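Local coordinates for Thg1-like uncharacterized protein (Bacillus thuringiensis, PDB 4KGM) that binds ATP with two magnesium ions and probably adds nucleotides to the 5' end of tRNA in the reverse, 3'-to-5' direction, as tRNA(His) guanylyltransferases do, at residues A[64-76]-A[195-207]. Residues are numbered along the deposited sequence; the frame is centred on the assembly and turned at random.
With MG (magnesium ion), chain G; MG (magnesium ion), chain H; ATP (adenosine-5'-triphosphate), chain E.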
loop_
_atom_site.group_PDB
_atom_site.type_symbol
_atom_site.label_atom_id
_atom_site.label_comp_id
_atom_site.label_asym_id
_atom_site.label_seq_id
_atom_site.Cartn_x
_atom_site.Cartn_y
_atom_site.Cartn_z
ATOM N N ILE A 64 22.422 -1.115 10.402
ATOM C CA ILE A 64 21.489 -1.158 9.279
ATOM C C ILE A 64 22.154 -1.684 8.010
ATOM O O ILE A 64 23.113 -1.094 7.508
ATOM C CB ILE A 64 20.865 0.224 9.008
ATOM C CG1 ILE A 64 19.953 0.629 10.168
ATOM C CG2 ILE A 64 20.079 0.206 7.710
ATOM C CD1 ILE A 64 19.357 2.013 10.027
ATOM N N MET A 65 21.641 -2.800 7.501
ATOM C CA MET A 65 22.181 -3.423 6.297
ATOM C C MET A 65 22.047 -2.504 5.085
ATOM O O MET A 65 20.946 -2.077 4.739
ATOM C CB MET A 65 21.478 -4.756 6.022
ATOM C CG MET A 65 21.962 -5.469 4.767
ATOM S SD MET A 65 21.071 -7.009 4.433
ATOM C CE MET A 65 21.231 -7.843 6.012
ATOM N N GLY A 66 23.176 -2.197 4.454
ATOM C CA GLY A 66 23.188 -1.360 3.268
ATOM C C GLY A 66 23.304 0.128 3.545
ATOM O O GLY A 66 23.230 0.939 2.621
ATOM N N ALA A 67 23.485 0.494 4.811
ATOM C CA ALA A 67 23.605 1.902 5.191
ATOM C C ALA A 67 24.870 2.532 4.612
ATOM O O ALA A 67 25.975 2.026 4.804
ATOM C CB ALA A 67 23.577 2.054 6.704
ATOM N N LYS A 68 24.695 3.641 3.901
ATOM C CA LYS A 68 25.807 4.305 3.233
ATOM C C LYS A 68 26.106 5.674 3.831
ATOM O O LYS A 68 27.265 6.066 3.955
ATOM C CB LYS A 68 25.517 4.442 1.737
ATOM C CG LYS A 68 25.464 3.115 0.997
ATOM C CD LYS A 68 26.835 2.462 0.948
ATOM C CE LYS A 68 26.764 1.067 0.351
ATOM N NZ LYS A 68 26.046 0.118 1.247
ATOM N N LEU A 69 25.057 6.401 4.201
ATOM C CA LEU A 69 25.225 7.746 4.729
ATOM C C LEU A 69 24.096 8.120 5.683
ATOM O O LEU A 69 22.940 7.756 5.470
ATOM C CB LEU A 69 25.315 8.759 3.580
ATOM C CG LEU A 69 25.649 10.216 3.914
ATOM C CD1 LEU A 69 26.520 10.817 2.823
ATOM C CD2 LEU A 69 24.386 11.048 4.090
ATOM N N VAL A 70 24.447 8.846 6.739
ATOM C CA VAL A 70 23.461 9.377 7.669
ATOM C C VAL A 70 23.612 10.890 7.749
ATOM O O VAL A 70 24.727 11.404 7.772
ATOM C CB VAL A 70 23.635 8.781 9.073
ATOM C CG1 VAL A 70 22.511 9.244 9.985
ATOM C CG2 VAL A 70 23.678 7.259 9.005
ATOM N N TYR A 71 22.492 11.603 7.780
ATOM C CA TYR A 71 22.520 13.055 7.898
ATOM C C TYR A 71 21.712 13.537 9.097
ATOM O O TYR A 71 20.531 13.212 9.231
ATOM C CB TYR A 71 21.995 13.709 6.618
ATOM C CG TYR A 71 21.828 15.207 6.730
ATOM C CD1 TYR A 71 22.925 16.056 6.646
ATOM C CD2 TYR A 71 20.574 15.773 6.920
ATOM C CE1 TYR A 71 22.777 17.427 6.750
ATOM C CE2 TYR A 71 20.416 17.141 7.025
ATOM C CZ TYR A 71 21.521 17.963 6.938
ATOM O OH TYR A 71 21.368 19.328 7.041
ATOM N N HIS A 72 22.349 14.317 9.966
ATOM C CA HIS A 72 21.656 14.871 11.124
ATOM C C HIS A 72 21.417 16.373 11.024
ATOM O O HIS A 72 22.251 17.121 10.512
ATOM C CB HIS A 72 22.400 14.568 12.425
ATOM C CG HIS A 72 21.834 15.287 13.611
ATOM N ND1 HIS A 72 22.436 16.394 14.169
ATOM C CD2 HIS A 72 20.701 15.077 14.322
ATOM C CE1 HIS A 72 21.709 16.824 15.185
ATOM N NE2 HIS A 72 20.649 16.043 15.298
ATOM N N GLN A 73 20.264 16.793 11.529
ATOM C CA GLN A 73 19.915 18.200 11.655
ATOM C C GLN A 73 18.749 18.315 12.630
ATOM O O GLN A 73 17.776 17.569 12.522
ATOM C CB GLN A 73 19.542 18.789 10.295
ATOM C CG GLN A 73 18.601 19.974 10.377
ATOM C CD GLN A 73 17.175 19.607 10.027
ATOM O OE1 GLN A 73 16.267 19.747 10.845
ATOM N NE2 GLN A 73 16.969 19.139 8.801
ATOM N N SER A 74 18.859 19.240 13.581
ATOM C CA SER A 74 17.846 19.413 14.621
ATOM C C SER A 74 17.539 18.096 15.334
ATOM O O SER A 74 18.423 17.479 15.927
ATOM C CB SER A 74 16.560 20.007 14.038
ATOM O OG SER A 74 16.826 21.188 13.304
ATOM N N ASP A 75 16.285 17.666 15.258
ATOM C CA ASP A 75 15.861 16.431 15.909
ATOM C C ASP A 75 15.526 15.339 14.895
ATOM O O ASP A 75 14.813 14.388 15.213
ATOM C CB ASP A 75 14.650 16.689 16.806
ATOM C CG ASP A 75 13.411 17.060 16.017
ATOM O OD1 ASP A 75 13.555 17.658 14.929
ATOM O OD2 ASP A 75 12.293 16.749 16.482
ATOM N N GLU A 76 16.038 15.477 13.677
ATOM C CA GLU A 76 15.750 14.505 12.633
ATOM C C GLU A 76 17.003 13.776 12.159
ATOM O O GLU A 76 18.107 14.320 12.199
ATOM C CB GLU A 76 15.038 15.161 11.449
ATOM C CG GLU A 76 15.967 15.878 10.488
ATOM C CD GLU A 76 15.261 16.332 9.231
ATOM O OE1 GLU A 76 14.045 16.608 9.297
ATOM O OE2 GLU A 76 15.922 16.402 8.175
ATOM N N TRP A 195 27.805 22.351 11.574
ATOM C CA TRP A 195 26.671 21.543 12.020
ATOM C C TRP A 195 25.493 22.370 12.526
ATOM O O TRP A 195 24.355 21.902 12.532
ATOM C CB TRP A 195 27.102 20.519 13.078
ATOM C CG TRP A 195 27.416 21.095 14.428
ATOM C CD1 TRP A 195 28.641 21.476 14.892
ATOM C CD2 TRP A 195 26.492 21.329 15.499
ATOM N NE1 TRP A 195 28.536 21.943 16.180
ATOM C CE2 TRP A 195 27.227 21.863 16.576
ATOM C CE3 TRP A 195 25.114 21.145 15.648
ATOM C CZ2 TRP A 195 26.630 22.212 17.787
ATOM C CZ3 TRP A 195 24.523 21.494 16.851
ATOM C CH2 TRP A 195 25.281 22.021 17.904
ATOM N N GLN A 196 25.765 23.600 12.949
ATOM C CA GLN A 196 24.704 24.489 13.404
ATOM C C GLN A 196 24.026 25.177 12.228
ATOM O O GLN A 196 22.835 25.472 12.277
ATOM C CB GLN A 196 25.250 25.534 14.378
ATOM C CG GLN A 196 25.717 24.960 15.703
ATOM C CD GLN A 196 26.240 26.023 16.647
ATOM O OE1 GLN A 196 26.366 27.193 16.281
ATOM N NE2 GLN A 196 26.549 25.620 17.875
ATOM N N LYS A 197 24.790 25.421 11.169
ATOM C CA LYS A 197 24.282 26.149 10.011
ATOM C C LYS A 197 23.516 25.256 9.036
ATOM O O LYS A 197 22.446 25.628 8.557
ATOM C CB LYS A 197 25.426 26.861 9.283
ATOM N N ARG A 198 24.064 24.080 8.744
ATOM C CA ARG A 198 23.474 23.199 7.741
ATOM C C ARG A 198 23.570 21.717 8.108
ATOM O O ARG A 198 23.491 20.850 7.236
ATOM C CB ARG A 198 24.134 23.437 6.381
ATOM C CG ARG A 198 25.635 23.188 6.381
ATOM C CD ARG A 198 26.205 23.229 4.974
ATOM N NE ARG A 198 27.631 22.918 4.956
ATOM C CZ ARG A 198 28.595 23.833 4.964
ATOM N NH1 ARG A 198 28.288 25.123 4.985
ATOM N NH2 ARG A 198 29.867 23.459 4.949
ATOM N N GLY A 199 23.743 21.430 9.395
ATOM C CA GLY A 199 23.849 20.058 9.865
ATOM C C GLY A 199 25.104 19.362 9.375
ATOM O O GLY A 199 25.924 19.963 8.681
ATOM N N ILE A 200 25.259 18.092 9.737
ATOM C CA ILE A 200 26.410 17.309 9.295
ATOM C C ILE A 200 26.034 15.889 8.883
ATOM O O ILE A 200 24.915 15.434 9.125
ATOM C CB ILE A 200 27.518 17.251 10.372
ATOM C CG1 ILE A 200 26.911 17.099 11.770
ATOM C CG2 ILE A 200 28.391 18.494 10.306
ATOM C CD1 ILE A 200 26.547 15.676 12.144
ATOM N N CYS A 201 26.983 15.195 8.266
ATOM C CA CYS A 201 26.779 13.813 7.854
ATOM C C CYS A 201 27.637 12.849 8.664
ATOM O O CYS A 201 28.607 13.251 9.309
ATOM C CB CYS A 201 27.081 13.641 6.364
ATOM S SG CYS A 201 25.782 14.221 5.260
ATOM N N ILE A 202 27.263 11.575 8.626
ATOM C CA ILE A 202 28.043 10.513 9.248
ATOM C C ILE A 202 28.444 9.514 8.172
ATOM O O ILE A 202 27.590 8.859 7.577
ATOM C CB ILE A 202 27.233 9.777 10.325
ATOM C CG1 ILE A 202 26.580 10.780 11.278
ATOM C CG2 ILE A 202 28.115 8.793 11.076
ATOM C CD1 ILE A 202 27.559 11.650 12.017
ATOM N N ILE A 203 29.744 9.409 7.917
ATOM C CA ILE A 203 30.253 8.549 6.855
ATOM C C ILE A 203 31.286 7.571 7.402
ATOM O O ILE A 203 32.025 7.896 8.330
ATOM C CB ILE A 203 30.884 9.384 5.712
ATOM C CG1 ILE A 203 29.855 10.351 5.125
ATOM C CG2 ILE A 203 31.434 8.491 4.608
ATOM C CD1 ILE A 203 30.286 10.964 3.813
ATOM N N LYS A 204 31.319 6.368 6.839
ATOM C CA LYS A 204 32.354 5.400 7.166
ATOM C C LYS A 204 33.714 5.917 6.711
ATOM O O LYS A 204 33.912 6.215 5.532
ATOM C CB LYS A 204 32.058 4.053 6.507
ATOM C CG LYS A 204 33.133 3.003 6.733
ATOM C CD LYS A 204 32.766 1.681 6.079
ATOM C CE LYS A 204 31.477 1.119 6.654
ATOM N NZ LYS A 204 31.099 -0.167 6.010
ATOM N N GLU A 205 34.647 6.033 7.651
ATOM C CA GLU A 205 35.993 6.491 7.339
ATOM C C GLU A 205 36.984 5.340 7.453
ATOM O O GLU A 205 36.882 4.511 8.358
ATOM C CB GLU A 205 36.402 7.635 8.267
ATOM N N PHE A 206 37.940 5.293 6.532
ATOM C CA PHE A 206 38.920 4.213 6.500
ATOM C C PHE A 206 40.261 4.641 7.090
ATOM O O PHE A 206 40.656 5.802 6.982
ATOM C CB PHE A 206 39.099 3.695 5.071
ATOM C CG PHE A 206 37.904 2.954 4.543
ATOM C CD1 PHE A 206 37.831 1.574 4.640
ATOM C CD2 PHE A 206 36.850 3.636 3.955
ATOM C CE1 PHE A 206 36.732 0.887 4.158
ATOM C CE2 PHE A 206 35.746 2.955 3.471
ATOM C CZ PHE A 206 35.688 1.579 3.572
ATOM N N TYR A 207 40.953 3.693 7.716
ATOM C CA TYR A 207 42.229 3.976 8.365
ATOM C C TYR A 207 43.073 2.712 8.501
ATOM O O TYR A 207 42.553 1.636 8.802
ATOM C CB TYR A 207 42.003 4.609 9.739
ATOM C CG TYR A 207 41.376 3.677 10.753
ATOM C CD1 TYR A 207 42.151 3.053 11.720
ATOM C CD2 TYR A 207 40.011 3.417 10.739
ATOM C CE1 TYR A 207 41.586 2.198 12.648
ATOM C CE2 TYR A 207 39.437 2.563 11.662
ATOM C CZ TYR A 207 40.230 1.955 12.615
ATOM O OH TYR A 207 39.667 1.104 13.539
HETATM MG MG MG G . 10.240 16.405 16.029
HETATM MG MG MG H . 11.711 17.835 13.486
HETATM P PG ATP E . 6.730 16.768 16.527
HETATM O O1G ATP E . 6.132 17.586 15.407
HETATM O O2G ATP E . 5.746 15.881 17.253
HETATM O O3G ATP E . 8.017 16.074 16.152
HETATM P PB ATP E . 8.543 18.666 17.578
HETATM O O1B ATP E . 9.678 17.669 17.575
HETATM O O2B ATP E . 8.506 19.728 18.650
HETATM O O3B ATP E . 7.140 17.876 17.628
HETATM P PA ATP E . 9.859 19.823 15.417
HETATM O O1A ATP E . 9.553 20.818 14.325
HETATM O O2A ATP E . 10.608 18.550 15.105
HETATM O O3A ATP E . 8.488 19.424 16.158
HETATM O "O5'" ATP E . 10.630 20.574 16.616
HETATM C "C5'" ATP E . 12.028 20.387 16.821
HETATM C "C4'" ATP E . 12.438 21.090 18.110
HETATM O "O4'" ATP E . 13.672 20.571 18.607
HETATM C "C3'" ATP E . 12.631 22.584 17.900
HETATM O "O3'" ATP E . 11.597 23.307 18.573
HETATM C "C2'" ATP E . 13.979 22.914 18.513
HETATM O "O2'" ATP E . 13.842 23.961 19.478
HETATM C "C1'" ATP E . 14.441 21.629 19.183
HETATM N N9 ATP E . 15.895 21.408 18.966
HETATM C C8 ATP E . 16.457 20.805 17.902
HETATM N N7 ATP E . 17.809 20.765 18.020
HETATM C C5 ATP E . 18.132 21.353 19.185
HETATM C C6 ATP E . 19.382 21.648 19.925
HETATM N N6 ATP E . 20.592 21.294 19.427
HETATM N N1 ATP E . 19.274 22.280 21.114
HETATM C C2 ATP E . 18.079 22.636 21.620
HETATM N N3 ATP E . 16.906 22.402 21.006
HETATM C C4 ATP E . 16.867 21.775 19.806
HETATM O O HOH W 1 29.852 5.528 4.532
HETATM O O HOH W 2 23.376 19.068 13.650
HETATM O O HOH W 3 10.826 18.027 11.740
#
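Val70 and His72 pair with Ile202 and Ile200 through the backbone, joining strands 67-73 and 200-206 as antiparallel neighbours. Both are hydrogen-bonded pairs: Ile202 N reaches Val70 O at 2.7 Å, and His72 N meets Ile200 O at 2.9 Å, each with a longer return bond. Tyr71 and Cys201 form the non-hydrogen-bonded pair between them. Towards residue 204 the ladder gives way to a water that bridges Lys68 O and Lys204 N.

The side chains of Tyr71 and Cys201 share one face with those of Leu69 and Ile203. The Cys201 thiol, small enough for this close pair, lies at the edge of the Tyr71 ring, SG 3.7 Å from CD1, and also touches Leu69 CD2. Leu69 CD1 meets Ile203 CD1 at 3.9 Å. Beta-branched Val70 and Ile202 suit the extended backbone and pack CB to CB on the other face, where His72 stacks on Phe53.

Tyrosine suits position 71, since its ring is long enough for the hydroxyl to reach the backbone of Arg198, just before Gly199. With CG anti to the backbone N (chi1 173°), the ring runs alongside the neighbouring strand, and OH donates to Arg198 O at 2.6 Å from above the carbonyl plane. Next comes Gly199, whose positive phi, and whose CB direction pointing at His72 O and Tyr71 OH, suit a residue without a side chain.

Beyond the ladder, a type II' turn carries Asp75, whose two carboxylate oxygens bind separate magnesium ions beside the ATP triphosphate; Asp30 also binds both metals, and Gly31 O joins it at one of them. This is the two-metal site of a polymerase palm-like domain, built on an antiparallel sheet.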